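Local coordinates for protein amidase, hydantoinase/carbamoylase family (Paraburkholderia phymatum, PDB 6C0D) that probably hydrolyses N-carbamoyl-L-amino acids to free amino acids as a metal-dependent homodimeric enzyme of the peptidase M20 family, at residues K208-V213 with I402-E407; A265-T270 with H303-A308; A311-W316 with V322-I327. All coordinates share one frame; numbering follows the deposited sequence.

Contact 1: residues K208-V213 with I402-E407; sequences KLIGVV and IVLGCE. With EDO (1,2-ethanediol), chain J.
Leu209 and Ile210 meet Leu404 and Gly405 in the zinc-binding domain of the M20 fold, where the start of strand 210-227 runs past helix 399-419. This is the usual layering of an alpha/beta domain: a helix lies against a sheet and the seam between them is filled by branched aliphatic side chains. Leu209, in the loop just ahead of the strand, can be followed outward. Its CB already rests 4.0 Å from CD2 of Leu404. From there CG turns to lie beside the backbone N and opposite the carbonyl carbon (chi1 -57°), and its two methyls part company. Leu209 CD1 goes to the helix, settling 3.7 Å from Leu404 CD2, whereas Leu209 CD2 faces an ethanediol molecule, 3.6 Å from its C1. The two leucine side chains run nearly perpendicular to each other, and one methyl of Leu404, CD2, meets both CB and CD1 of Leu209. The same ethanediol donates a hydrogen bond from O1 to the carbonyl O of Lys208, 2.8 Å away; it probably came from the crystallisation liquor. Deeper in, Ile210 belongs to the sheet proper: its backbone is hydrogen-bonded to Met359, and its side chain also packs on Trp358 and Leu381 of the neighbouring strands. Ile402 and Cys406 touch leucines of helix 18-30, and helix 399-419 therefore packs on that helix as well as on the sheet. With no side chain at Gly405, the isoleucine reaches the helix backbone itself, Ile210 CD1 standing 3.9 Å from Gly405 CA.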
loop_
_atom_site.group_PDB
_atom_site.type_symbol
_atom_site.label_atom_id
_atom_site.label_comp_id
_atom_site.label_asym_id
_atom_site.label_seq_id
_atom_site.Cartn_x
_atom_site.Cartn_y
_atom_site.Cartn_z
ATOM N N LYS A 208 33.648 -11.347 -10.289
ATOM C CA LYS A 208 34.848 -11.541 -9.478
ATOM C C LYS A 208 34.557 -12.537 -8.358
ATOM O O LYS A 208 33.406 -12.861 -8.065
ATOM C CB LYS A 208 35.324 -10.222 -8.868
ATOM C CG LYS A 208 35.585 -9.093 -9.837
ATOM C CD LYS A 208 36.917 -9.238 -10.531
ATOM C CE LYS A 208 37.363 -7.891 -11.073
ATOM N NZ LYS A 208 38.485 -8.017 -12.027
ATOM N N LEU A 209 35.626 -13.017 -7.718
ATOM C CA LEU A 209 35.524 -14.072 -6.724
ATOM C C LEU A 209 35.784 -13.600 -5.296
ATOM O O LEU A 209 35.421 -14.318 -4.360
ATOM C CB LEU A 209 36.509 -15.208 -7.058
ATOM C CG LEU A 209 36.321 -15.833 -8.464
ATOM C CD1 LEU A 209 37.318 -16.983 -8.676
ATOM C CD2 LEU A 209 34.873 -16.309 -8.649
ATOM N N ILE A 210 36.442 -12.456 -5.110
ATOM C CA ILE A 210 36.888 -12.018 -3.783
ATOM C C ILE A 210 36.639 -10.531 -3.670
ATOM O O ILE A 210 37.060 -9.770 -4.546
ATOM C CB ILE A 210 38.389 -12.289 -3.553
ATOM C CG1 ILE A 210 38.703 -13.791 -3.617
ATOM C CG2 ILE A 210 38.864 -11.648 -2.209
ATOM C CD1 ILE A 210 38.123 -14.618 -2.469
ATOM N N GLY A 211 35.990 -10.105 -2.585
ATOM C CA GLY A 211 35.855 -8.669 -2.356
ATOM C C GLY A 211 36.562 -8.248 -1.077
ATOM O O GLY A 211 36.413 -8.901 -0.035
ATOM N N VAL A 212 37.355 -7.182 -1.151
ATOM C CA VAL A 212 38.014 -6.606 0.027
ATOM C C VAL A 212 37.180 -5.408 0.448
ATOM O O VAL A 212 37.093 -4.432 -0.297
ATOM C CB VAL A 212 39.452 -6.180 -0.290
ATOM C CG1 VAL A 212 40.092 -5.480 0.950
ATOM C CG2 VAL A 212 40.295 -7.397 -0.730
ATOM N N VAL A 213 36.590 -5.460 1.638
ATOM C CA VAL A 213 35.602 -4.449 2.033
ATOM C C VAL A 213 36.292 -3.157 2.480
ATOM O O VAL A 213 37.171 -3.161 3.356
ATOM C CB VAL A 213 34.674 -5.011 3.119
ATOM C CG1 VAL A 213 33.731 -3.919 3.664
ATOM C CG2 VAL A 213 33.824 -6.189 2.530
ATOM N N ILE A 402 33.955 -21.202 -2.094
ATOM C CA ILE A 402 34.056 -21.262 -0.630
ATOM C C ILE A 402 35.492 -21.581 -0.212
ATOM O O ILE A 402 36.047 -20.964 0.706
ATOM C CB ILE A 402 33.072 -22.309 -0.071
ATOM C CG1 ILE A 402 31.627 -21.933 -0.411
ATOM C CG2 ILE A 402 33.290 -22.486 1.458
ATOM C CD1 ILE A 402 30.602 -23.053 -0.119
ATOM N N VAL A 403 36.105 -22.555 -0.886
ATOM C CA VAL A 403 37.484 -22.940 -0.596
ATOM C C VAL A 403 38.438 -21.791 -0.889
ATOM O O VAL A 403 39.321 -21.480 -0.084
ATOM C CB VAL A 403 37.859 -24.201 -1.400
ATOM C CG1 VAL A 403 39.378 -24.464 -1.325
ATOM C CG2 VAL A 403 37.066 -25.395 -0.876
ATOM N N LEU A 404 38.305 -21.159 -2.061
ATOM C CA LEU A 404 39.210 -20.047 -2.388
ATOM C C LEU A 404 39.106 -18.911 -1.368
ATOM O O LEU A 404 40.126 -18.349 -0.937
ATOM C CB LEU A 404 38.918 -19.519 -3.797
ATOM C CG LEU A 404 39.729 -18.285 -4.210
ATOM C CD1 LEU A 404 41.240 -18.598 -4.211
ATOM C CD2 LEU A 404 39.291 -17.732 -5.578
ATOM N N GLY A 405 37.884 -18.561 -0.963
ATOM C CA GLY A 405 37.723 -17.530 0.057
ATOM C C GLY A 405 38.495 -17.856 1.324
ATOM O O GLY A 405 39.120 -16.980 1.934
ATOM N N CYS A 406 38.472 -19.122 1.727
ATOM C CA CYS A 406 39.168 -19.506 2.951
ATOM C C CYS A 406 40.674 -19.498 2.740
ATOM O O CYS A 406 41.426 -19.129 3.645
ATOM C CB CYS A 406 38.702 -20.881 3.416
ATOM S SG CYS A 406 39.164 -21.220 5.164
ATOM N N GLU A 407 41.137 -19.927 1.559
ATOM C CA GLU A 407 42.567 -19.834 1.253
ATOM C C GLU A 407 43.069 -18.392 1.327
ATOM O O GLU A 407 44.148 -18.119 1.878
ATOM C CB GLU A 407 42.838 -20.432 -0.141
ATOM C CG GLU A 407 42.684 -21.952 -0.142
ATOM C CD GLU A 407 42.785 -22.552 -1.542
ATOM O OE1 GLU A 407 42.474 -21.846 -2.502
ATOM O OE2 GLU A 407 43.161 -23.727 -1.678
HETATM C C1 EDO J . 31.621 -14.979 -9.448
HETATM O O1 EDO J . 30.945 -13.759 -9.116
HETATM C C2 EDO J . 30.646 -16.143 -9.601
HETATM O O2 EDO J . 30.640 -16.550 -10.980
#

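Contact 2: residues A265-T270 with H303-A308; sequences ADTVWT and HAMENA. With EDO (1,2-ethanediol), chain F.
Thr267 sits in a polyproline-II-like backbone conformation just before strand 268-277, and its CA is 10.1 Å from that of Met305 on helix 299-317, a gap too wide for the main chains to meet. It is bridged by the ends of the two side chains meeting head-on. Met305 supplies most of the length: it leaves the helix with CB, CG and SD drawn out, then bends at the last torsion (chi3 77°), which presents both sulfur and methyl to its partner. Thr267 CG2 is 3.6 Å from Met305 SD and equally 3.6 Å from Met305 CE, so one methyl rests against the whole end of the thioether. The carbonyl O of Val268 lies farther off, 4.5 Å from Met305 CE. Threonine divides its two branches cleanly here. The methyl serves the helix, while OG1 is engaged by Asp296 OD1 and by the backbone N of Asp264. Around the methionine, Phe294 from strand 283-296 and Phe259 and Leu262 from helix 244-262 close in, making it part of the hydrophobic layer between helices and sheet in the dimerisation domain of the M20 fold. The second subunit also comes close to segment 265-270: Thr270 OG1 is hydrogen-bonded to Arg241 of that subunit, and an ethanediol donates from O2 to Asp266 O (2.9 Å) while also bonding Gly234 O of the second subunit. The contact with Met305 itself has no hydrogen bond and no charge pairing. Its cohesion is therefore probably dispersion and hydrophobic burial, with the polarisable sulfur lying against a hydrocarbon group, while the bonds to OG1 would hold chi1 near -49°, with CG2 anti to the backbone N and directed at Met305.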
loop_
_atom_site.group_PDB
_atom_site.type_symbol
_atom_site.label_atom_id
_atom_site.label_comp_id
_atom_site.label_asym_id
_atom_site.label_seq_id
_atom_site.Cartn_x
_atom_site.Cartn_y
_atom_site.Cartn_z
ATOM N N ALA A 265 28.270 5.742 -8.243
ATOM C CA ALA A 265 27.690 4.474 -8.689
ATOM C C ALA A 265 27.322 3.554 -7.533
ATOM O O ALA A 265 26.514 2.631 -7.726
ATOM C CB ALA A 265 28.653 3.747 -9.639
ATOM N N ASP A 266 27.878 3.785 -6.339
ATOM C CA ASP A 266 27.622 2.911 -5.202
ATOM C C ASP A 266 26.481 3.390 -4.308
ATOM O O ASP A 266 25.958 2.594 -3.525
ATOM C CB ASP A 266 28.887 2.755 -4.335
ATOM C CG ASP A 266 30.004 1.981 -5.039
ATOM O OD1 ASP A 266 29.735 1.308 -6.055
ATOM O OD2 ASP A 266 31.157 2.039 -4.554
ATOM N N THR A 267 26.097 4.660 -4.387
ATOM C CA THR A 267 25.004 5.167 -3.553
ATOM C C THR A 267 23.728 4.372 -3.824
ATOM O O THR A 267 23.439 4.047 -4.974
ATOM C CB THR A 267 24.774 6.644 -3.872
ATOM O OG1 THR A 267 26.036 7.335 -3.843
ATOM C CG2 THR A 267 23.801 7.301 -2.868
ATOM N N VAL A 268 22.953 4.056 -2.767
ATOM C CA VAL A 268 21.657 3.397 -2.961
ATOM C C VAL A 268 20.550 4.145 -2.235
ATOM O O VAL A 268 20.760 4.745 -1.174
ATOM C CB VAL A 268 21.650 1.910 -2.525
ATOM C CG1 VAL A 268 22.561 1.074 -3.458
ATOM C CG2 VAL A 268 22.021 1.726 -1.038
ATOM N N TRP A 269 19.346 4.089 -2.815
ATOM C CA TRP A 269 18.164 4.569 -2.116
ATOM C C TRP A 269 16.954 3.813 -2.644
ATOM O O TRP A 269 16.934 3.372 -3.801
ATOM C CB TRP A 269 17.969 6.089 -2.248
ATOM C CG TRP A 269 17.652 6.615 -3.643
ATOM C CD1 TRP A 269 16.400 6.925 -4.165
ATOM C CD2 TRP A 269 18.598 6.939 -4.654
ATOM N NE1 TRP A 269 16.536 7.411 -5.442
ATOM C CE2 TRP A 269 17.874 7.438 -5.764
ATOM C CE3 TRP A 269 20.001 6.845 -4.741
ATOM C CZ2 TRP A 269 18.502 7.842 -6.944
ATOM C CZ3 TRP A 269 20.624 7.256 -5.923
ATOM C CH2 TRP A 269 19.878 7.736 -7.003
ATOM N N THR A 270 15.960 3.654 -1.773
ATOM C CA THR A 270 14.877 2.698 -2.021
ATOM C C THR A 270 13.597 3.186 -1.378
ATOM O O THR A 270 13.588 3.495 -0.186
ATOM C CB THR A 270 15.212 1.317 -1.429
ATOM O OG1 THR A 270 16.573 0.980 -1.720
ATOM C CG2 THR A 270 14.281 0.236 -2.008
ATOM N N HIS A 303 25.145 12.742 4.630
ATOM C CA HIS A 303 24.579 13.915 5.287
ATOM C C HIS A 303 24.006 14.895 4.271
ATOM O O HIS A 303 22.989 15.546 4.536
ATOM C CB HIS A 303 25.647 14.611 6.151
ATOM C CG HIS A 303 26.271 13.721 7.182
ATOM N ND1 HIS A 303 27.429 14.056 7.855
ATOM C CD2 HIS A 303 25.900 12.505 7.653
ATOM C CE1 HIS A 303 27.744 13.084 8.693
ATOM N NE2 HIS A 303 26.834 12.130 8.588
ATOM N N ALA A 304 24.658 15.030 3.112
ATOM C CA ALA A 304 24.126 15.919 2.078
ATOM C C ALA A 304 22.811 15.387 1.527
ATOM O O ALA A 304 21.925 16.177 1.168
ATOM C CB ALA A 304 25.130 16.087 0.934
ATOM N N MET A 305 22.662 14.059 1.455
ATOM C CA MET A 305 21.398 13.480 1.007
ATOM C C MET A 305 20.288 13.774 2.004
ATOM O O MET A 305 19.175 14.154 1.618
ATOM C CB MET A 305 21.567 11.973 0.795
ATOM C CG MET A 305 22.426 11.637 -0.429
ATOM S SD MET A 305 22.906 9.896 -0.494
ATOM C CE MET A 305 21.347 9.182 -1.060
ATOM N N GLU A 306 20.578 13.620 3.299
ATOM C CA GLU A 306 19.599 13.971 4.321
ATOM C C GLU A 306 19.225 15.446 4.240
ATOM O O GLU A 306 18.039 15.812 4.297
ATOM C CB GLU A 306 20.162 13.620 5.701
ATOM C CG GLU A 306 19.238 13.927 6.857
ATOM C CD GLU A 306 19.753 13.324 8.151
ATOM O OE1 GLU A 306 19.518 12.121 8.388
ATOM O OE2 GLU A 306 20.422 14.050 8.915
ATOM N N ASN A 307 20.229 16.318 4.105
ATOM C CA ASN A 307 19.943 17.748 4.001
ATOM C C ASN A 307 19.119 18.063 2.757
ATOM O O ASN A 307 18.251 18.950 2.789
ATOM C CB ASN A 307 21.244 18.545 3.995
ATOM C CG ASN A 307 22.017 18.390 5.297
ATOM O OD1 ASN A 307 21.425 18.133 6.345
ATOM N ND2 ASN A 307 23.339 18.535 5.234
ATOM N N ALA A 308 19.403 17.380 1.645
ATOM C CA ALA A 308 18.647 17.593 0.411
ATOM C C ALA A 308 17.195 17.162 0.580
ATOM O O ALA A 308 16.270 17.825 0.079
ATOM C CB ALA A 308 19.297 16.818 -0.745
HETATM C C1 EDO F . 26.399 -1.189 -1.821
HETATM O O1 EDO F . 25.633 -0.227 -1.051
HETATM C C2 EDO F . 25.927 -1.276 -3.274
HETATM O O2 EDO F . 26.516 -0.237 -4.066
#

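Contact 3: residues A311-W316 with V322-I327; sequences ALVDEW and VRAELI. With EDO (1,2-ethanediol), chain H.
Val313 and Trp316 are the helical residues that meet the strand in this helix-turn-strand unit of the M20 dimerisation domain, an alpha/beta sandwich in which helices 244-262 and 299-317 lie on one face of a sheet. The segments run nearly antiparallel, their directions differing by 159° and their axes approaching to 8.0 Å, as a short connection between helix and strand permits. Going along the helix, Val313 comes first, its CA 6.1 Å from that of Ala324. Its two methyls are shared between alternate strand residues: Val313 CG1 lies 3.9 Å from Ala324 O and 4.2 Å from Ala324 CB, and Val313 CG2 lies 4.1 Å from Leu326 CB, the valine and leucine side chains crossing obliquely. Phe251 of helix 244-262 and Leu224 of the adjoining strand 210-227 also touch this valine, setting it within the layer between helices and sheet. Just under a turn later comes Trp316, whose CG lies opposite the backbone N (chi1 -178°), which sends the indole toward the start of the strand. The five-membered ring does the work. Trp316 CD1 approaches Ala324 CB at 3.8 Å, obliquely to the ring, while NE1 donates a hydrogen bond to Val322 O at 2.7 Å. That bond is short and somewhat bent (147° at the hydrogen); the acceptor lies close to the indole plane, and the donor is tilted from the carbonyl plane. It gives the indole N-H of a buried tryptophan a main-chain partner and ties the ring to the residue that leads into the strand, while His320 in the connecting turn stacks on the same indole. The amide of Val322 points to another partner, its N donating to O2 of a bound ethanediol, 3.1 Å away.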
loop_
_atom_site.group_PDB
_atom_site.type_symbol
_atom_site.label_atom_id
_atom_site.label_comp_id
_atom_site.label_asym_id
_atom_site.label_seq_id
_atom_site.Cartn_x
_atom_site.Cartn_y
_atom_site.Cartn_z
ATOM N N ALA A 311 15.435 19.729 2.561
ATOM C CA ALA A 311 15.191 20.904 1.734
ATOM C C ALA A 311 14.061 20.656 0.742
ATOM O O ALA A 311 13.266 21.562 0.469
ATOM C CB ALA A 311 16.478 21.311 1.019
ATOM N N LEU A 312 13.966 19.436 0.200
ATOM C CA LEU A 312 12.861 19.109 -0.701
ATOM C C LEU A 312 11.510 19.237 -0.004
ATOM O O LEU A 312 10.530 19.694 -0.605
ATOM C CB LEU A 312 13.016 17.688 -1.239
ATOM C CG LEU A 312 14.026 17.431 -2.351
ATOM C CD1 LEU A 312 14.016 15.921 -2.693
ATOM C CD2 LEU A 312 13.699 18.285 -3.585
ATOM N N VAL A 313 11.424 18.777 1.243
ATOM C CA VAL A 313 10.174 18.886 1.985
ATOM C C VAL A 313 9.815 20.360 2.194
ATOM O O VAL A 313 8.669 20.770 1.989
ATOM C CB VAL A 313 10.288 18.119 3.321
ATOM C CG1 VAL A 313 9.062 18.404 4.220
ATOM C CG2 VAL A 313 10.424 16.600 3.051
ATOM N N ASP A 314 10.797 21.180 2.581
ATOM C CA ASP A 314 10.542 22.608 2.767
ATOM C C ASP A 314 10.132 23.273 1.459
ATOM O O ASP A 314 9.228 24.116 1.439
ATOM C CB ASP A 314 11.776 23.308 3.343
ATOM C CG ASP A 314 12.064 22.914 4.780
ATOM O OD1 ASP A 314 11.169 22.354 5.440
ATOM O OD2 ASP A 314 13.192 23.171 5.256
ATOM N N GLU A 315 10.786 22.912 0.349
ATOM C CA GLU A 315 10.388 23.465 -0.947
ATOM C C GLU A 315 8.979 23.031 -1.320
ATOM O O GLU A 315 8.159 23.847 -1.764
ATOM C CB GLU A 315 11.362 23.032 -2.037
ATOM C CG GLU A 315 12.756 23.603 -1.894
ATOM C CD GLU A 315 13.765 22.833 -2.733
ATOM O OE1 GLU A 315 13.332 22.093 -3.649
ATOM O OE2 GLU A 315 14.983 22.958 -2.470
ATOM N N TRP A 316 8.684 21.740 -1.162
ATOM C CA TRP A 316 7.339 21.245 -1.434
ATOM C C TRP A 316 6.303 22.042 -0.645
ATOM O O TRP A 316 5.302 22.515 -1.200
ATOM C CB TRP A 316 7.248 19.744 -1.104
ATOM C CG TRP A 316 5.896 19.201 -1.422
ATOM C CD1 TRP A 316 4.769 19.249 -0.632
ATOM C CD2 TRP A 316 5.500 18.587 -2.651
ATOM N NE1 TRP A 316 3.693 18.680 -1.306
ATOM C CE2 TRP A 316 4.120 18.275 -2.543
ATOM C CE3 TRP A 316 6.180 18.254 -3.829
ATOM C CZ2 TRP A 316 3.416 17.657 -3.571
ATOM C CZ3 TRP A 316 5.470 17.647 -4.857
ATOM C CH2 TRP A 316 4.104 17.356 -4.719
ATOM N N VAL A 322 -1.061 19.923 -0.946
ATOM C CA VAL A 322 -0.862 18.758 -0.088
ATOM C C VAL A 322 0.389 18.991 0.753
ATOM O O VAL A 322 1.474 19.224 0.213
ATOM C CB VAL A 322 -0.733 17.470 -0.924
ATOM C CG1 VAL A 322 -0.437 16.281 -0.030
ATOM C CG2 VAL A 322 -2.024 17.204 -1.739
ATOM N N ARG A 323 0.250 18.914 2.077
ATOM C CA ARG A 323 1.385 19.134 2.964
ATOM C C ARG A 323 2.231 17.873 3.081
ATOM O O ARG A 323 1.702 16.767 3.156
ATOM C CB ARG A 323 0.910 19.557 4.353
ATOM C CG ARG A 323 2.055 19.768 5.352
ATOM C CD ARG A 323 1.537 20.386 6.648
ATOM N NE ARG A 323 0.434 19.619 7.225
ATOM C CZ ARG A 323 0.590 18.643 8.116
ATOM N NH1 ARG A 323 1.801 18.311 8.533
ATOM N NH2 ARG A 323 -0.464 17.998 8.591
ATOM N N ALA A 324 3.559 18.050 3.116
ATOM C CA ALA A 324 4.509 16.961 3.313
ATOM C C ALA A 324 5.108 17.020 4.714
ATOM O O ALA A 324 5.358 18.100 5.260
ATOM C CB ALA A 324 5.642 17.013 2.278
ATOM N N GLU A 325 5.366 15.845 5.293
ATOM C CA GLU A 325 5.829 15.774 6.673
ATOM C C GLU A 325 6.869 14.669 6.789
ATOM O O GLU A 325 6.564 13.503 6.524
ATOM C CB GLU A 325 4.662 15.516 7.619
ATOM C CG GLU A 325 5.055 15.413 9.071
ATOM C CD GLU A 325 3.873 15.035 9.937
ATOM O OE1 GLU A 325 4.092 14.449 11.020
ATOM O OE2 GLU A 325 2.726 15.318 9.518
ATOM N N LEU A 326 8.087 15.028 7.182
ATOM C CA LEU A 326 9.203 14.087 7.218
ATOM C C LEU A 326 9.415 13.601 8.645
ATOM O O LEU A 326 9.505 14.417 9.571
ATOM C CB LEU A 326 10.472 14.758 6.696
ATOM C CG LEU A 326 11.735 13.911 6.559
ATOM C CD1 LEU A 326 11.585 12.914 5.441
ATOM C CD2 LEU A 326 12.926 14.826 6.324
ATOM N N ILE A 327 9.522 12.283 8.818
ATOM C CA ILE A 327 9.697 11.681 10.140
ATOM C C ILE A 327 10.939 10.805 10.115
ATOM O O ILE A 327 10.997 9.824 9.365
ATOM C CB ILE A 327 8.472 10.855 10.560
ATOM C CG1 ILE A 327 7.218 11.730 10.491
ATOM C CG2 ILE A 327 8.667 10.315 11.962
ATOM C CD1 ILE A 327 5.967 10.945 10.350
HETATM C C1 EDO H . -0.541 21.004 -5.760
HETATM O O1 EDO H . -0.941 22.373 -5.822
HETATM C C2 EDO H . -1.368 20.295 -4.702
HETATM O O2 EDO H . -0.547 19.382 -3.962
#

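In the fold
The three contacts sample the two domains of an M20 hydrolase. Contact 1 lies in the metal-binding domain, where Gly405 is about 11 Å from the side chain of the zinc ligand His196; contacts 2 and 3 lie in the dimerisation domain, away from the annotated metal site. Strand 210-227 connects the regions, since it starts in contact 1 and later pairs with strand 323-328 of contact 3. Helix 299-317 serves contacts 2 and 3 in turn, their centres about 17 Å apart. Centre to centre, contact 1 is about 29 Å from contact 2 and about 45 Å from contact 3. In sequence, contacts 2 and 3 fall between the two segments of contact 1, one after the other.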